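Local coordinates for DUF1116 domain-containing protein (Enterococcus faecalis, PDB 3CLQ) that is of unknown function but belongs to the AllG family and may act as an oxamate carbamoyltransferase subunit, at residues Thr44-His48 with Ala90-Cys96; Thr168-Glu172 with Tyr208-Thr212; Arg286-Phe292 with Met396-Thr402. One frame throughout, in Å; residues are numbered along the deposited sequence.

Interaction 1: residues Thr44-His48 with Ala90-Cys96; sequences TTILH and AITFSPC
The His-48 imidazole overlaps Pro-95, whose CA lies over one ring face, 4.0 Å from the ring centroid. This is a CH-pi contact, offset toward the rim of the ring. CG of His-48 sits between its backbone N and carbonyl carbon (chi1 56°), which lays the ring alongside the neighbouring strand. The edge of the ring approaches the backbone carbonyl carbon of Phe-93. Across the strand pair, on one face of the sheet, the side chains of Ile-46 and Phe-93 run side by side, and CG1 of Ile-46 comes within 3.8 Å of Phe-93 CE1.

The backbones form a two-stranded parallel sheet, with the strand axes 32° apart. Thr-92 N donates to Thr-44 O at 3.2 Å. Ile-46 N donates to Thr-92 O at 3.0 Å. Past a weak bond from Ser-94 N to Ile-46 O, Cys-96 N reaches His-48 O at 3.1 Å. Leu-47 lies on the other face, with CD2 3.5 Å from Ser-94 O, while the Ser-94 hydroxyl bonds to His-99.

Helix 60-73 packs on the Ile-46 and Phe-93 face through Val-66. Its Met-62 touches His-48, and its Leu-70 touches Ile-91.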
loop_
_atom_site.group_PDB
_atom_site.type_symbol
_atom_site.label_atom_id
_atom_site.label_comp_id
_atom_site.label_asym_id
_atom_site.label_seq_id
_atom_site.Cartn_x
_atom_site.Cartn_y
_atom_site.Cartn_z
ATOM N N THR B 44 -0.229 40.175 3.251
ATOM C CA THR B 44 -0.416 40.560 1.863
ATOM C C THR B 44 0.610 39.829 0.992
ATOM O O THR B 44 1.046 40.338 -0.041
ATOM C CB THR B 44 -0.298 42.100 1.681
ATOM O OG1 THR B 44 1.059 42.516 1.868
ATOM C CG2 THR B 44 -1.180 42.830 2.688
ATOM N N THR B 45 0.992 38.634 1.415
ATOM C CA THR B 45 2.027 37.891 0.728
ATOM C C THR B 45 1.397 36.637 0.186
ATOM O O THR B 45 0.747 35.920 0.938
ATOM C CB THR B 45 3.129 37.444 1.708
ATOM O OG1 THR B 45 4.140 38.446 1.798
ATOM C CG2 THR B 45 3.779 36.177 1.232
ATOM N N ILE B 46 1.550 36.354 -1.103
ATOM C CA ILE B 46 1.107 35.041 -1.555
ATOM C C ILE B 46 2.096 34.293 -2.442
ATOM O O ILE B 46 2.785 34.889 -3.281
ATOM C CB ILE B 46 -0.361 34.996 -2.068
ATOM C CG1 ILE B 46 -0.468 35.306 -3.536
ATOM C CG2 ILE B 46 -1.276 35.921 -1.265
ATOM C CD1 ILE B 46 -1.912 35.379 -3.935
ATOM N N LEU B 47 2.174 32.984 -2.189
ATOM C CA LEU B 47 3.181 32.110 -2.770
ATOM C C LEU B 47 2.603 31.281 -3.889
ATOM O O LEU B 47 1.428 30.925 -3.867
ATOM C CB LEU B 47 3.744 31.161 -1.707
ATOM C CG LEU B 47 3.957 31.809 -0.340
ATOM C CD1 LEU B 47 4.752 30.920 0.583
ATOM C CD2 LEU B 47 4.648 33.163 -0.508
ATOM N N HIS B 48 3.462 30.946 -4.842
ATOM C CA HIS B 48 3.090 30.181 -6.023
ATOM C C HIS B 48 4.182 29.135 -6.285
ATOM O O HIS B 48 5.259 29.207 -5.696
ATOM C CB HIS B 48 3.010 31.144 -7.215
ATOM C CG HIS B 48 4.270 31.919 -7.440
ATOM N ND1 HIS B 48 5.310 31.446 -8.210
ATOM C CD2 HIS B 48 4.668 33.133 -6.985
ATOM C CE1 HIS B 48 6.291 32.334 -8.225
ATOM N NE2 HIS B 48 5.927 33.368 -7.489
ATOM N N ALA B 90 0.088 46.173 -4.238
ATOM C CA ALA B 90 -0.149 45.783 -2.835
ATOM C C ALA B 90 0.052 44.297 -2.488
ATOM O O ALA B 90 -0.456 43.833 -1.470
ATOM C CB ALA B 90 -1.548 46.231 -2.388
ATOM N N ILE B 91 0.771 43.544 -3.315
ATOM C CA ILE B 91 1.017 42.138 -2.984
ATOM C C ILE B 91 2.434 41.687 -3.334
ATOM O O ILE B 91 2.969 42.043 -4.389
ATOM C CB ILE B 91 -0.005 41.213 -3.661
ATOM C CG1 ILE B 91 -1.428 41.585 -3.217
ATOM C CG2 ILE B 91 0.298 39.776 -3.339
ATOM C CD1 ILE B 91 -2.473 40.695 -3.887
ATOM N N THR B 92 3.047 40.925 -2.435
ATOM C CA THR B 92 4.356 40.345 -2.694
ATOM C C THR B 92 4.167 38.907 -3.190
ATOM O O THR B 92 3.689 38.032 -2.459
ATOM C CB THR B 92 5.256 40.362 -1.425
ATOM O OG1 THR B 92 5.478 41.709 -1.000
ATOM C CG2 THR B 92 6.603 39.682 -1.686
ATOM N N PHE B 93 4.519 38.680 -4.449
ATOM C CA PHE B 93 4.422 37.361 -5.037
ATOM C C PHE B 93 5.795 36.773 -5.025
ATOM O O PHE B 93 6.705 37.288 -5.677
ATOM C CB PHE B 93 3.936 37.435 -6.477
ATOM C CG PHE B 93 2.519 37.881 -6.605
ATOM C CD1 PHE B 93 1.484 36.958 -6.554
ATOM C CD2 PHE B 93 2.213 39.240 -6.752
ATOM C CE1 PHE B 93 0.168 37.373 -6.672
ATOM C CE2 PHE B 93 0.910 39.663 -6.861
ATOM C CZ PHE B 93 -0.117 38.741 -6.828
ATOM N N SER B 94 5.965 35.693 -4.282
ATOM C CA SER B 94 7.238 35.029 -4.345
ATOM C C SER B 94 7.048 33.545 -4.239
ATOM O O SER B 94 6.035 33.086 -3.704
ATOM C CB SER B 94 8.220 35.589 -3.300
ATOM O OG SER B 94 7.819 35.292 -1.983
ATOM N N PRO B 95 8.004 32.787 -4.795
ATOM C CA PRO B 95 7.963 31.320 -4.865
ATOM C C PRO B 95 7.972 30.636 -3.504
ATOM O O PRO B 95 8.616 31.107 -2.558
ATOM C CB PRO B 95 9.246 30.963 -5.630
ATOM C CG PRO B 95 9.647 32.206 -6.345
ATOM C CD PRO B 95 9.202 33.339 -5.452
ATOM N N CYS B 96 7.271 29.511 -3.418
ATOM C CA CYS B 96 7.365 28.658 -2.266
ATOM C C CYS B 96 8.808 28.356 -1.953
ATOM O O CYS B 96 9.207 28.284 -0.780
ATOM C CB CYS B 96 6.657 27.348 -2.535
ATOM S SG CYS B 96 4.921 27.553 -2.793
#

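Interaction 2: residues Thr168-Glu172 with Tyr208-Thr212; sequences TFCPE and YMVQT
Cys-170 points its CB straight at the face of the Tyr-208 ring. That carbon stands over the ring centre, 3.6 Å from the centroid. SG of Cys-170 is anti to the backbone N (chi1 169°). This turn carries the sulfur off the ring axis toward the hydroxyl end, where SG lies 3.6 Å from CE2 of Tyr-208. The sulfur-aromatic contact is therefore oblique, while the CH-pi contact of CB is face-on.

Phe-169 takes the reverse role and offers its own ring to Gln-211. CB of Gln-211 sits over the centre of the Phe-169 ring, 3.7 Å from the centroid. The Gln-211 chain runs extended beyond CG, and its amide plane is turned 56° from the ring. The carbonyl O of Phe-169 also meets the Tyr-208 ring obliquely, at 3.5 Å from CD1.

The contact joins two helix ends. Residues 169-172 follow helix 146-168, and Tyr-208 lies in the last turn of helix 195-210. Gln-211 N bonds back to Tyr-208 O. Tyr-208 also packs on Ala-166 of helix 146-168, and Thr-212 on Asp-165. Lys-220 of the second subunit packs on Gln-211, and Arg-216 of that subunit bonds to Val-210 O. The Glu-172 carboxylate approaches Tyr-208 from the opposite direction, its plane 75° from the ring, with OE2 3.5 Å from the Tyr-208 OH.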
loop_
_atom_site.group_PDB
_atom_site.type_symbol
_atom_site.label_atom_id
_atom_site.label_comp_id
_atom_site.label_asym_id
_atom_site.label_seq_id
_atom_site.Cartn_x
_atom_site.Cartn_y
_atom_site.Cartn_z
ATOM N N THR B 168 -0.543 17.472 18.301
ATOM C CA THR B 168 -0.038 17.718 19.660
ATOM C C THR B 168 -0.103 16.459 20.531
ATOM O O THR B 168 0.608 16.369 21.534
ATOM C CB THR B 168 -0.742 18.895 20.409
ATOM O OG1 THR B 168 -2.035 18.479 20.859
ATOM C CG2 THR B 168 -0.857 20.136 19.533
ATOM N N PHE B 169 -0.963 15.509 20.160
ATOM C CA PHE B 169 -1.014 14.193 20.804
ATOM C C PHE B 169 0.051 13.255 20.239
ATOM O O PHE B 169 -0.020 12.045 20.427
ATOM C CB PHE B 169 -2.403 13.548 20.655
ATOM C CG PHE B 169 -3.465 14.199 21.493
ATOM C CD1 PHE B 169 -4.253 15.223 20.978
ATOM C CD2 PHE B 169 -3.658 13.818 22.813
ATOM C CE1 PHE B 169 -5.215 15.845 21.761
ATOM C CE2 PHE B 169 -4.612 14.425 23.577
ATOM C CZ PHE B 169 -5.390 15.446 23.050
ATOM N N CYS B 170 1.041 13.806 19.550
ATOM C CA CYS B 170 2.004 12.962 18.853
ATOM C C CYS B 170 3.362 13.612 18.836
ATOM O O CYS B 170 3.805 14.095 17.805
ATOM C CB CYS B 170 1.541 12.702 17.417
ATOM S SG CYS B 170 2.787 11.934 16.333
ATOM N N PRO B 171 4.060 13.561 19.963
ATOM C CA PRO B 171 5.213 14.419 20.213
ATOM C C PRO B 171 6.469 13.879 19.541
ATOM O O PRO B 171 7.465 14.588 19.427
ATOM C CB PRO B 171 5.366 14.354 21.729
ATOM C CG PRO B 171 4.846 12.970 22.094
ATOM C CD PRO B 171 3.813 12.595 21.051
ATOM N N GLU B 172 6.415 12.625 19.117
ATOM C CA GLU B 172 7.507 11.995 18.384
ATOM C C GLU B 172 7.491 12.377 16.900
ATOM O O GLU B 172 8.487 12.213 16.193
ATOM C CB GLU B 172 7.376 10.478 18.486
ATOM C CG GLU B 172 6.067 9.929 17.839
ATOM C CD GLU B 172 4.878 9.792 18.836
ATOM O OE1 GLU B 172 4.566 10.774 19.593
ATOM O OE2 GLU B 172 4.256 8.691 18.846
ATOM N N TYR B 208 -4.652 9.835 16.682
ATOM C CA TYR B 208 -4.487 11.188 17.200
ATOM C C TYR B 208 -5.713 12.075 16.998
ATOM O O TYR B 208 -6.052 12.864 17.878
ATOM C CB TYR B 208 -3.239 11.837 16.596
ATOM C CG TYR B 208 -2.027 10.963 16.723
ATOM C CD1 TYR B 208 -1.716 10.348 17.925
ATOM C CD2 TYR B 208 -1.204 10.724 15.630
ATOM C CE1 TYR B 208 -0.619 9.522 18.046
ATOM C CE2 TYR B 208 -0.099 9.903 15.733
ATOM C CZ TYR B 208 0.191 9.311 16.948
ATOM O OH TYR B 208 1.304 8.503 17.051
HETATM N N MSE B 209 -6.379 11.952 15.858
HETATM C CA MSE B 209 -7.582 12.724 15.619
HETATM C C MSE B 209 -8.638 12.342 16.626
HETATM O O MSE B 209 -9.389 13.175 17.102
HETATM C CB MSE B 209 -8.142 12.496 14.220
HETATM C CG MSE B 209 -7.277 12.993 13.073
HETATM SE SE MSE B 209 -7.960 12.291 11.369
HETATM C CE MSE B 209 -9.573 13.319 11.221
ATOM N N VAL B 210 -8.708 11.071 16.954
ATOM C CA VAL B 210 -9.724 10.649 17.886
ATOM C C VAL B 210 -9.518 11.234 19.299
ATOM O O VAL B 210 -10.463 11.337 20.075
ATOM C CB VAL B 210 -9.796 9.129 17.897
ATOM C CG1 VAL B 210 -10.590 8.626 19.073
ATOM C CG2 VAL B 210 -10.393 8.654 16.580
ATOM N N GLN B 211 -8.291 11.643 19.613
ATOM C CA GLN B 211 -7.966 12.146 20.945
ATOM C C GLN B 211 -8.315 13.632 21.082
ATOM O O GLN B 211 -8.048 14.285 22.091
ATOM C CB GLN B 211 -6.490 11.926 21.234
ATOM C CG GLN B 211 -6.199 10.566 21.811
ATOM C CD GLN B 211 -4.724 10.326 21.989
ATOM O OE1 GLN B 211 -4.087 9.705 21.139
ATOM N NE2 GLN B 211 -4.161 10.831 23.080
ATOM N N THR B 212 -8.954 14.129 20.041
ATOM C CA THR B 212 -9.152 15.535 19.833
ATOM C C THR B 212 -10.525 15.902 20.379
ATOM O O THR B 212 -11.295 15.022 20.776
ATOM C CB THR B 212 -9.046 15.805 18.337
ATOM O OG1 THR B 212 -8.184 16.914 18.108
ATOM C CG2 THR B 212 -10.399 16.025 17.718
#

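Interaction 3: residues Arg286-Phe292 with Met396-Thr402; sequences RVIGPMF and MIGAGLT
Gly-289 and Gly-400 pack backbone against backbone, with their CA atoms 3.7 Å apart. They lie in a loop-to-strand pairing, where residues 286-292 run beside strand 396-402. That strand is already paired in an antiparallel beta sheet with strand 383-388. Ile-288 and Leu-401 form a single antiparallel hydrogen-bonded pair. Leu-401 N donates to Ile-288 O, and the return bond from Ile-288 N is weak.

The tight part is where the two glycines meet. Gly-289 CA lies 3.0 Å from Ala-399 O, and Gly-400 CA faces Ile-288 O, both as CA-H...O contacts. Next to them, Ala-399 N bonds to Pro-290 O at 3.2 Å. Gly-398 has phi 141°, an angle suited to glycine, and this lets its backbone lie flat under the Phe-292 ring. The N of Gly-398 stands over the ring centre, and its CA makes a CH-pi contact 3.8 Å from the centroid. The backbone N of Phe-292 donates to Ile-397 O at 3.2 Å. The selenomethionine Met-396 crosses Phe-292 at about a right angle, with CE 3.8 Å from CZ of Phe-292. Its selenium makes an oblique Met-aromatic contact with the ring. Leu-329 of helix 327-330 touches both Phe-292 and Met-396. Val-287 is buried as well. Its CG1 lies 3.4 Å from Gly-400 O and also meets Thr-402 CB, and the side chain packs on Thr-385 and Ile-387 of strand 383-388.

The outer side is looser. Ile-288 and Leu-401 both turn their side chains away from the partner segment. Arg-286 is exposed, and its guanidinium end leads away from the strand. Its backbone is held by a buried exception: Thr-402 OG1 is anti to the backbone N (chi1 -158°) and donates to Arg-286 O at 2.8 Å, from above the carbonyl plane.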
loop_
_atom_site.group_PDB
_atom_site.type_symbol
_atom_site.label_atom_id
_atom_site.label_comp_id
_atom_site.label_asym_id
_atom_site.label_seq_id
_atom_site.Cartn_x
_atom_site.Cartn_y
_atom_site.Cartn_z
ATOM N N ARG B 286 6.203 20.906 -22.883
ATOM C CA ARG B 286 4.945 20.178 -22.939
ATOM C C ARG B 286 5.158 18.873 -22.231
ATOM O O ARG B 286 6.274 18.369 -22.198
ATOM C CB ARG B 286 4.538 19.874 -24.374
ATOM C CG ARG B 286 4.707 21.025 -25.347
ATOM C CD ARG B 286 3.820 20.831 -26.578
ATOM N NE ARG B 286 2.700 21.777 -26.627
ATOM C CZ ARG B 286 1.576 21.676 -25.919
ATOM N NH1 ARG B 286 1.389 20.673 -25.078
ATOM N NH2 ARG B 286 0.632 22.592 -26.046
ATOM N N VAL B 287 4.082 18.336 -21.661
ATOM C CA VAL B 287 4.074 17.007 -21.085
ATOM C C VAL B 287 3.277 16.095 -22.003
ATOM O O VAL B 287 2.064 16.247 -22.114
ATOM C CB VAL B 287 3.331 17.011 -19.754
ATOM C CG1 VAL B 287 3.853 15.915 -18.854
ATOM C CG2 VAL B 287 3.456 18.351 -19.074
ATOM N N ILE B 288 3.932 15.147 -22.666
ATOM C CA ILE B 288 3.194 14.289 -23.599
ATOM C C ILE B 288 2.945 12.892 -23.023
ATOM O O ILE B 288 3.856 12.269 -22.477
ATOM C CB ILE B 288 3.828 14.240 -25.032
ATOM C CG1 ILE B 288 4.881 13.131 -25.148
ATOM C CG2 ILE B 288 4.396 15.610 -25.439
ATOM C CD1 ILE B 288 5.005 12.510 -26.570
ATOM N N GLY B 289 1.697 12.435 -23.136
ATOM C CA GLY B 289 1.230 11.175 -22.548
ATOM C C GLY B 289 -0.195 10.836 -22.978
ATOM O O GLY B 289 -0.765 11.509 -23.830
ATOM N N PRO B 290 -0.772 9.759 -22.429
ATOM C CA PRO B 290 -2.166 9.478 -22.729
ATOM C C PRO B 290 -3.098 10.555 -22.206
ATOM O O PRO B 290 -2.850 11.173 -21.160
ATOM C CB PRO B 290 -2.439 8.156 -21.998
ATOM C CG PRO B 290 -1.119 7.544 -21.818
ATOM C CD PRO B 290 -0.194 8.717 -21.572
HETATM N N MSE B 291 -4.181 10.741 -22.951
HETATM C CA MSE B 291 -5.163 11.777 -22.692
HETATM C C MSE B 291 -6.437 11.175 -22.099
HETATM O O MSE B 291 -6.845 10.075 -22.480
HETATM C CB MSE B 291 -5.471 12.529 -24.005
HETATM C CG MSE B 291 -4.264 13.275 -24.615
HETATM SE SE MSE B 291 -3.315 14.496 -23.355
HETATM C CE MSE B 291 -4.785 15.706 -22.891
ATOM N N PHE B 292 -7.054 11.886 -21.158
ATOM C CA PHE B 292 -8.388 11.512 -20.704
ATOM C C PHE B 292 -9.368 11.705 -21.851
ATOM O O PHE B 292 -9.322 12.733 -22.528
ATOM C CB PHE B 292 -8.839 12.375 -19.528
ATOM C CG PHE B 292 -8.057 12.157 -18.275
ATOM C CD1 PHE B 292 -7.172 11.097 -18.163
ATOM C CD2 PHE B 292 -8.231 12.999 -17.189
ATOM C CE1 PHE B 292 -6.450 10.888 -16.976
ATOM C CE2 PHE B 292 -7.518 12.806 -15.998
ATOM C CZ PHE B 292 -6.628 11.749 -15.887
HETATM N N MSE B 396 -6.855 18.396 -14.255
HETATM C CA MSE B 396 -6.102 17.319 -14.870
HETATM C C MSE B 396 -6.838 16.710 -16.061
HETATM O O MSE B 396 -8.002 16.330 -15.957
HETATM C CB MSE B 396 -5.818 16.249 -13.825
HETATM C CG MSE B 396 -4.739 15.277 -14.227
HETATM SE SE MSE B 396 -4.648 13.769 -12.987
HETATM C CE MSE B 396 -3.414 12.613 -13.978
ATOM N N ILE B 397 -6.166 16.634 -17.202
ATOM C CA ILE B 397 -6.792 16.021 -18.363
ATOM C C ILE B 397 -5.891 14.960 -18.997
ATOM O O ILE B 397 -5.949 14.725 -20.201
ATOM C CB ILE B 397 -7.366 17.077 -19.403
ATOM C CG1 ILE B 397 -6.288 17.678 -20.320
ATOM C CG2 ILE B 397 -8.132 18.184 -18.701
ATOM C CD1 ILE B 397 -5.044 18.136 -19.600
ATOM N N GLY B 398 -5.074 14.302 -18.167
ATOM C CA GLY B 398 -4.175 13.238 -18.629
ATOM C C GLY B 398 -2.834 13.319 -17.931
ATOM O O GLY B 398 -2.684 14.101 -16.997
ATOM N N ALA B 399 -1.866 12.515 -18.374
ATOM C CA ALA B 399 -0.511 12.537 -17.789
ATOM C C ALA B 399 0.547 11.959 -18.703
ATOM O O ALA B 399 0.229 11.254 -19.684
ATOM C CB ALA B 399 -0.472 11.806 -16.472
ATOM N N GLY B 400 1.809 12.242 -18.381
ATOM C CA GLY B 400 2.870 11.831 -19.284
ATOM C C GLY B 400 4.262 12.243 -18.880
ATOM O O GLY B 400 4.433 12.784 -17.806
ATOM N N LEU B 401 5.230 11.991 -19.766
ATOM C CA LEU B 401 6.655 12.279 -19.556
ATOM C C LEU B 401 7.106 13.677 -20.057
ATOM O O LEU B 401 6.749 14.125 -21.157
ATOM C CB LEU B 401 7.493 11.188 -20.234
ATOM C CG LEU B 401 9.026 11.246 -20.349
ATOM C CD1 LEU B 401 9.571 9.852 -20.645
ATOM C CD2 LEU B 401 9.508 12.201 -21.441
ATOM N N THR B 402 7.907 14.356 -19.254
ATOM C CA THR B 402 8.451 15.629 -19.664
ATOM C C THR B 402 9.934 15.765 -19.250
ATOM O O THR B 402 10.494 14.887 -18.592
ATOM C CB THR B 402 7.573 16.786 -19.125
ATOM O OG1 THR B 402 7.789 17.961 -19.910
ATOM C CG2 THR B 402 7.853 17.087 -17.664
#

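Overall arrangement
The three contacts are separate and lie in series along the chain. Interactions 1 and 3 have centres 29 Å apart, and interactions 2 and 3 lie on opposite sides of the chain's centre. All three are partly buried. Interaction 2 is farthest out, about 26 Å from the chain centre to its own centre, and the second subunit reaches it. No other chain touches interactions 1 and 3. No helix or strand is common to any two of them. Interaction 1 is a parallel strand pair and interaction 3 sets a loop on a strand, so both use backbone hydrogen bonds. Interaction 2 joins helix ends and relies on contacts over ring faces.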